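Long-range contacts in tubulin-binding cofactor A (Leishmania major, PDB 4CQI), which probably captures and stabilises beta-tubulin in a quasi-native state at an early step of the tubulin folding pathway: residues Ala22-Thr27 with Gly103-Asn108; Thr27-Val32 with Glu109-Leu114; Arg87-Val92 with Asp121-Val126. All coordinates share one frame; numbering follows the deposited sequence. Where two conformers were deposited one is given.

Overall arrangement
The chain folds as a hairpin of helices 23-62 and 67-100, with helix 109-125 completing a three-helix bundle at the end where helix 23-62 begins. Interaction 1 joins the first turn of helix 23-62 to the loop after helix 67-100. Interaction 2, centred 8 Å away and touching it, takes the next turn of helix 23-62 and the start of helix 109-125; the two share Thr27. Interaction 3, centred 15 Å from interaction 2 and 21 Å from interaction 1, sets the end of helix 109-125 against helix 67-100. The segments of each pair of contacts alternate along the chain. Interactions 2 and 3 pack helix 109-125 against helices 23-62 and 67-100, and interaction 1 packs the loop leading into it.

Interaction 1: residues Ala22-Thr27 with Gly103-Asn108; sequences APNEKT and GSTVSN
The loop that leads from helix 67-100 into helix 109-125 lies against the first turn of helix 23-62 here, where Asn24 and Glu25 meet Thr105, Val106 and Asn108. Asn24 has CG between the backbone N and the carbonyl carbon (chi1 56°), and the Asn24 and Val106 side chains slide past each other in opposite directions, with Asn24 ND2 3.5 Å from Val106 CG2. Val106 CG2 also lies 3.7 Å from Asn24 CG and packs on Leu28, one turn further along helix 23-62. Asn24 ND2 gives a hydrogen bond to the carbonyl of Glu102, just before the loop segment, and lies 3.1 Å from Thr105 OG1. At the end of the three-helix bundle where helix 23-62 begins, the second link is polar: in the Glu25 conformer described, Asn108 ND2 donates to Glu25 OE2 over 3.0 Å with an N-H...O angle of 174°. Glu25 OE2 is approached nearly along its C-O axis and lies in the plane of the Asn108 amide, while the carboxylate and amide planes stand 77° apart. An extended chain carries the Glu25 carboxylate across to the loop. Glu25 OE2 also forms a salt bridge with Arg29, one turn on in the same helix, so this oxygen has both an amide and a guanidinium partner. Asn108 is the N-cap of helix 109-125: its OD1 accepts from the backbone N of Leu111.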
# COMPACT_ATOMS: atom_id res chain seq x y z
N ALA A 22 -10.12 19.56 -15.89
CA ALA A 22 -11.28 19.63 -15.00
C ALA A 22 -10.81 19.38 -13.54
O ALA A 22 -10.01 18.49 -13.29
CB ALA A 22 -12.29 18.58 -15.42
N PRO A 23 -11.26 20.21 -12.58
CA PRO A 23 -10.68 20.03 -11.23
C PRO A 23 -11.04 18.68 -10.62
O PRO A 23 -10.23 18.13 -9.86
CB PRO A 23 -11.25 21.19 -10.42
CG PRO A 23 -12.48 21.60 -11.16
CD PRO A 23 -12.26 21.30 -12.61
N ASN A 24 -12.23 18.15 -10.94
CA ASN A 24 -12.60 16.83 -10.43
C ASN A 24 -11.78 15.70 -11.08
O ASN A 24 -11.48 14.68 -10.44
CB ASN A 24 -14.09 16.55 -10.56
CG ASN A 24 -14.62 16.67 -11.98
OD1 ASN A 24 -14.01 17.32 -12.85
ND2 ASN A 24 -15.80 16.07 -12.20
N GLU A 25 -11.40 15.90 -12.34
CA GLU A 25 -10.56 14.94 -13.06
C GLU A 25 -9.19 14.92 -12.42
O GLU A 25 -8.62 13.85 -12.18
CB GLU A 25 -10.44 15.32 -14.56
CG GLU A 25 -9.64 14.32 -15.39
CD GLU A 25 -9.51 14.64 -16.88
OE1 GLU A 25 -9.63 15.82 -17.30
OE2 GLU A 25 -9.25 13.69 -17.63
N LYS A 26 -8.66 16.11 -12.15
CA LYS A 26 -7.32 16.28 -11.57
C LYS A 26 -7.24 15.63 -10.18
O LYS A 26 -6.25 14.93 -9.84
CB LYS A 26 -6.98 17.77 -11.48
CG LYS A 26 -5.64 18.08 -10.82
CD LYS A 26 -5.50 19.55 -10.43
CE LYS A 26 -4.23 19.79 -9.60
NZ LYS A 26 -3.04 20.08 -10.46
N THR A 27 -8.26 15.88 -9.37
CA THR A 27 -8.33 15.30 -8.01
C THR A 27 -8.43 13.78 -8.08
O THR A 27 -7.72 13.06 -7.34
CB THR A 27 -9.49 15.94 -7.24
OG1 THR A 27 -9.17 17.33 -7.04
CG2 THR A 27 -9.71 15.27 -5.90
N GLY A 103 -16.34 13.44 -7.96
CA GLY A 103 -15.87 12.44 -8.93
C GLY A 103 -16.99 11.80 -9.72
O GLY A 103 -16.73 11.18 -10.75
N SER A 104 -18.22 11.93 -9.27
CA SER A 104 -19.36 11.24 -9.89
C SER A 104 -19.64 11.75 -11.29
O SER A 104 -20.33 11.06 -12.05
CB SER A 104 -20.65 11.37 -9.07
OG SER A 104 -21.17 12.70 -9.06
N THR A 105 -19.11 12.93 -11.61
CA THR A 105 -19.41 13.57 -12.87
C THR A 105 -18.24 13.49 -13.85
O THR A 105 -18.34 14.02 -14.97
CB THR A 105 -19.83 15.07 -12.71
OG1 THR A 105 -18.89 15.78 -11.90
CG2 THR A 105 -21.21 15.16 -12.11
N VAL A 106 -17.16 12.80 -13.47
CA VAL A 106 -16.01 12.74 -14.34
C VAL A 106 -16.49 12.03 -15.63
O VAL A 106 -17.25 11.05 -15.58
CB VAL A 106 -14.79 12.05 -13.66
CG1 VAL A 106 -13.74 11.71 -14.70
CG2 VAL A 106 -14.22 13.00 -12.60
N SER A 107 -16.14 12.60 -16.78
CA SER A 107 -16.61 12.05 -18.07
C SER A 107 -15.56 11.14 -18.71
O SER A 107 -15.85 10.40 -19.66
CB SER A 107 -16.97 13.18 -19.04
OG SER A 107 -15.88 14.07 -19.21
N ASN A 108 -14.33 11.22 -18.19
CA ASN A 108 -13.23 10.42 -18.70
C ASN A 108 -13.40 8.96 -18.31
O ASN A 108 -13.04 8.55 -17.20
CB ASN A 108 -11.92 10.98 -18.19
CG ASN A 108 -10.72 10.23 -18.71
OD1 ASN A 108 -10.83 9.08 -19.13
ND2 ASN A 108 -9.57 10.86 -18.65

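Interaction 2: residues Thr27-Val32 with Glu109-Leu114; sequences TLRIKV and EELLDL
Leu28 and Leu111 slide past each other in opposite directions, with Leu28 CD2 3.8 Å from Leu111 CG and 3.9 Å from Leu111 CD2. They lie in the three-helix bundle where helix 23-62 meets the first turns of helix 109-125; the two helices run in the same general direction, their short axes 10.5 Å apart at a crossing angle of 29°. Both leucines have CG anti to the backbone N (chi1 -174° for Leu28 and -179° for Leu111), and the two CG atoms themselves come within 4.1 Å, Leu28 CG to Leu111 CG. Leu28 CD2 also touches Leu112 CD2 at 3.9 Å, although the CB of Leu112 points away from helix 23-62. One turn on, Val32 CG1 lies 4.0 Å from Leu114 CG, the two side chains crossing obliquely. Further out, helix 67-100 adds Leu95 and Leu99, which touch Leu28; Leu99 also touches Leu112. Val32 also meets Ala115 and Thr118 of helix 109-125. The Arg29 side chain edges the contact and crosses that of Leu111 at about a right angle, and its NH2 is salt-bridged to Glu25, one turn earlier. Leu111 CD2 sits over one face of the Arg29 guanidinium, 4.1 Å above its plane and displaced toward the rim.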
# COMPACT_ATOMS: atom_id res chain seq x y z
N THR A 27 -8.26 15.88 -9.37
CA THR A 27 -8.33 15.30 -8.01
C THR A 27 -8.43 13.78 -8.08
O THR A 27 -7.72 13.06 -7.34
CB THR A 27 -9.49 15.94 -7.24
OG1 THR A 27 -9.17 17.33 -7.04
CG2 THR A 27 -9.71 15.27 -5.90
N LEU A 28 -9.29 13.28 -8.96
CA LEU A 28 -9.42 11.83 -9.14
C LEU A 28 -8.09 11.17 -9.48
O LEU A 28 -7.73 10.12 -8.93
CB LEU A 28 -10.48 11.48 -10.17
CG LEU A 28 -10.86 10.03 -10.39
CD1 LEU A 28 -11.22 9.32 -9.07
CD2 LEU A 28 -12.01 9.89 -11.41
N ARG A 29 -7.37 11.79 -10.42
CA ARG A 29 -6.04 11.31 -10.83
C ARG A 29 -5.07 11.23 -9.65
O ARG A 29 -4.38 10.22 -9.47
CB ARG A 29 -5.51 12.23 -11.95
CG ARG A 29 -4.36 11.71 -12.78
CD ARG A 29 -4.11 12.64 -13.98
NE ARG A 29 -5.06 12.41 -15.09
CZ ARG A 29 -5.95 13.28 -15.57
NH1 ARG A 29 -6.06 14.51 -15.07
NH2 ARG A 29 -6.74 12.92 -16.58
N ILE A 30 -5.01 12.29 -8.84
CA ILE A 30 -4.15 12.33 -7.67
C ILE A 30 -4.51 11.22 -6.70
O ILE A 30 -3.62 10.54 -6.17
CB ILE A 30 -4.24 13.69 -6.94
CG1 ILE A 30 -3.61 14.81 -7.78
CG2 ILE A 30 -3.58 13.62 -5.56
CD1 ILE A 30 -4.12 16.19 -7.37
N LYS A 31 -5.80 11.04 -6.46
CA LYS A 31 -6.23 9.99 -5.53
C LYS A 31 -5.90 8.57 -6.06
O LYS A 31 -5.46 7.72 -5.29
CB LYS A 31 -7.71 10.12 -5.18
CG LYS A 31 -8.08 11.40 -4.43
CD LYS A 31 -9.56 11.38 -4.02
CE LYS A 31 -9.93 12.68 -3.29
NZ LYS A 31 -9.22 12.86 -1.99
N VAL A 32 -6.06 8.35 -7.37
CA VAL A 32 -5.74 7.06 -7.98
C VAL A 32 -4.24 6.81 -7.85
O VAL A 32 -3.83 5.70 -7.49
CB VAL A 32 -6.22 6.98 -9.45
CG1 VAL A 32 -5.61 5.77 -10.18
CG2 VAL A 32 -7.75 6.94 -9.47
N GLU A 109 -13.97 8.19 -19.23
CA GLU A 109 -14.23 6.78 -19.04
C GLU A 109 -12.99 5.92 -18.65
O GLU A 109 -13.10 5.00 -17.85
CB GLU A 109 -14.81 6.25 -20.36
CG GLU A 109 -14.99 4.76 -20.52
CD GLU A 109 -15.41 4.38 -21.96
OE1 GLU A 109 -16.23 5.11 -22.59
OE2 GLU A 109 -14.92 3.36 -22.48
N GLU A 110 -11.85 6.18 -19.28
CA GLU A 110 -10.63 5.40 -18.99
C GLU A 110 -10.08 5.69 -17.57
O GLU A 110 -9.56 4.76 -16.91
CB GLU A 110 -9.54 5.65 -20.04
CG GLU A 110 -9.84 4.93 -21.37
CD GLU A 110 -10.91 5.62 -22.19
OE1 GLU A 110 -11.04 6.85 -22.05
OE2 GLU A 110 -11.62 4.92 -22.97
N LEU A 111 -10.19 6.94 -17.10
CA LEU A 111 -9.81 7.28 -15.71
C LEU A 111 -10.75 6.63 -14.71
O LEU A 111 -10.31 6.13 -13.67
CB LEU A 111 -9.78 8.79 -15.47
CG LEU A 111 -9.37 9.30 -14.09
CD1 LEU A 111 -8.03 8.76 -13.63
CD2 LEU A 111 -9.35 10.81 -14.10
N LEU A 112 -12.06 6.62 -15.00
CA LEU A 112 -12.99 5.89 -14.13
C LEU A 112 -12.69 4.39 -14.09
O LEU A 112 -12.73 3.76 -13.00
CB LEU A 112 -14.45 6.14 -14.55
CG LEU A 112 -14.99 7.55 -14.37
CD1 LEU A 112 -16.40 7.57 -14.99
CD2 LEU A 112 -15.04 7.90 -12.87
N ASP A 113 -12.36 3.80 -15.24
CA ASP A 113 -12.02 2.37 -15.30
C ASP A 113 -10.76 2.14 -14.49
O ASP A 113 -10.70 1.19 -13.71
CB ASP A 113 -11.79 1.85 -16.72
CG ASP A 113 -13.07 1.72 -17.55
OD1 ASP A 113 -14.19 1.80 -17.01
OD2 ASP A 113 -12.97 1.53 -18.79
N LEU A 114 -9.77 3.00 -14.65
CA LEU A 114 -8.54 2.88 -13.91
C LEU A 114 -8.78 3.01 -12.38
O LEU A 114 -8.18 2.27 -11.59
CB LEU A 114 -7.57 3.95 -14.36
CG LEU A 114 -6.22 3.96 -13.67
CD1 LEU A 114 -5.53 2.62 -13.87
CD2 LEU A 114 -5.39 5.13 -14.17

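Interaction 3: residues Arg87-Val92 with Asp121-Val126; sequences RIMASV and DGQAAV
Met89 and Val126 reach toward each other tip to tip, with Met89 SD 3.9 Å from Val126 CG2. The methionine chain is bent at chi2 (-68°), which places SD, and again at chi3 (83°), which places the methyl carbon CE; Met89 CE likewise lies 3.9 Å from Val126 CG2. Gln123 crosses Met89 at about a right angle, with Gln123 OE1 4.0 Å from Met89 CE, while Gln123 NE2 comes 4.1 Å from Val92 CG1. The CB of Gln123 points away from helix 67-100, but the chain bends at chi2, which places CD, and OE1 and NE2 meet Met89 and Val92. In the three-helix bundle the end of helix 109-125, with Val126 just beyond it, runs alongside helix 67-100, nearly antiparallel at 151°, with the short axes 9.8 Å apart. Next to the methionine, Gly122 presents bare backbone, and Ile88 CG2 rests 3.8 Å from Gly122 CA. Ile88 CD1 lies near Ala125 CB and is 4.3 Å from Val126 CG1. Helix 23-62 packs against Ile88 and Val92 of helix 67-100: Thr38 and Leu42 meet Ile88, and Leu35 meets Val92.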
# COMPACT_ATOMS: atom_id res chain seq x y z
N ARG A 87 -3.36 1.77 5.40
CA ARG A 87 -3.22 2.86 4.45
C ARG A 87 -3.89 2.59 3.13
O ARG A 87 -4.50 3.49 2.55
CB ARG A 87 -1.74 3.27 4.24
CG ARG A 87 -1.02 3.82 5.47
CD ARG A 87 0.48 3.90 5.23
NE ARG A 87 0.82 4.89 4.19
CZ ARG A 87 1.39 4.63 3.02
NH1 ARG A 87 1.76 3.39 2.67
NH2 ARG A 87 1.64 5.65 2.20
N ILE A 88 -3.81 1.36 2.62
CA ILE A 88 -4.52 1.00 1.40
C ILE A 88 -5.99 1.18 1.62
O ILE A 88 -6.68 1.84 0.83
CB ILE A 88 -4.28 -0.45 0.94
CG1 ILE A 88 -2.83 -0.62 0.45
CG2 ILE A 88 -5.25 -0.82 -0.19
CD1 ILE A 88 -2.39 -2.10 0.37
N MET A 89 -6.51 0.61 2.72
CA MET A 89 -7.94 0.71 2.97
C MET A 89 -8.42 2.15 3.14
O MET A 89 -9.50 2.46 2.66
CB MET A 89 -8.34 -0.17 4.14
CG MET A 89 -8.11 -1.65 3.92
SD MET A 89 -9.17 -2.39 2.66
CE MET A 89 -8.37 -2.02 1.16
N ALA A 90 -7.65 3.00 3.80
CA ALA A 90 -8.05 4.40 3.98
C ALA A 90 -8.08 5.13 2.62
O ALA A 90 -9.00 5.93 2.35
CB ALA A 90 -7.11 5.12 4.97
N SER A 91 -7.14 4.78 1.76
CA SER A 91 -7.08 5.35 0.40
C SER A 91 -8.22 4.86 -0.50
O SER A 91 -8.80 5.64 -1.29
CB SER A 91 -5.68 5.03 -0.18
OG SER A 91 -5.54 5.61 -1.47
N VAL A 92 -8.58 3.60 -0.37
CA VAL A 92 -9.70 3.01 -1.11
C VAL A 92 -11.00 3.73 -0.73
O VAL A 92 -11.79 4.10 -1.61
CB VAL A 92 -9.83 1.49 -0.91
CG1 VAL A 92 -11.18 0.97 -1.45
CG2 VAL A 92 -8.65 0.75 -1.57
N ASP A 121 -7.55 -3.85 -7.27
CA ASP A 121 -6.17 -4.25 -6.90
C ASP A 121 -5.88 -4.08 -5.41
O ASP A 121 -5.25 -4.96 -4.80
CB ASP A 121 -5.10 -3.48 -7.70
CG ASP A 121 -5.09 -3.81 -9.18
OD1 ASP A 121 -5.58 -4.88 -9.59
OD2 ASP A 121 -4.55 -2.98 -9.96
N GLY A 122 -6.33 -2.98 -4.81
CA GLY A 122 -6.17 -2.78 -3.34
C GLY A 122 -6.91 -3.81 -2.49
O GLY A 122 -6.35 -4.39 -1.56
N GLN A 123 -8.17 -4.07 -2.84
CA GLN A 123 -8.97 -5.07 -2.15
C GLN A 123 -8.35 -6.45 -2.28
O GLN A 123 -8.37 -7.24 -1.34
CB GLN A 123 -10.37 -5.12 -2.73
CG GLN A 123 -11.17 -3.85 -2.57
CD GLN A 123 -11.71 -3.68 -1.18
OE1 GLN A 123 -11.27 -4.35 -0.23
NE2 GLN A 123 -12.72 -2.84 -1.06
N ALA A 124 -7.83 -6.76 -3.46
CA ALA A 124 -7.13 -8.03 -3.68
C ALA A 124 -5.88 -8.11 -2.81
O ALA A 124 -5.60 -9.13 -2.20
CB ALA A 124 -6.76 -8.18 -5.14
N ALA A 125 -5.14 -7.01 -2.75
CA ALA A 125 -3.88 -6.99 -2.00
C ALA A 125 -4.07 -7.28 -0.51
O ALA A 125 -3.26 -7.96 0.10
CB ALA A 125 -3.14 -5.69 -2.24
N VAL A 126 -5.15 -6.78 0.07
CA VAL A 126 -5.54 -7.15 1.44
C VAL A 126 -6.36 -8.44 1.27
O VAL A 126 -6.28 -9.05 0.21
CB VAL A 126 -6.26 -5.98 2.17
CG1 VAL A 126 -5.49 -4.67 1.93
CG2 VAL A 126 -7.71 -5.86 1.70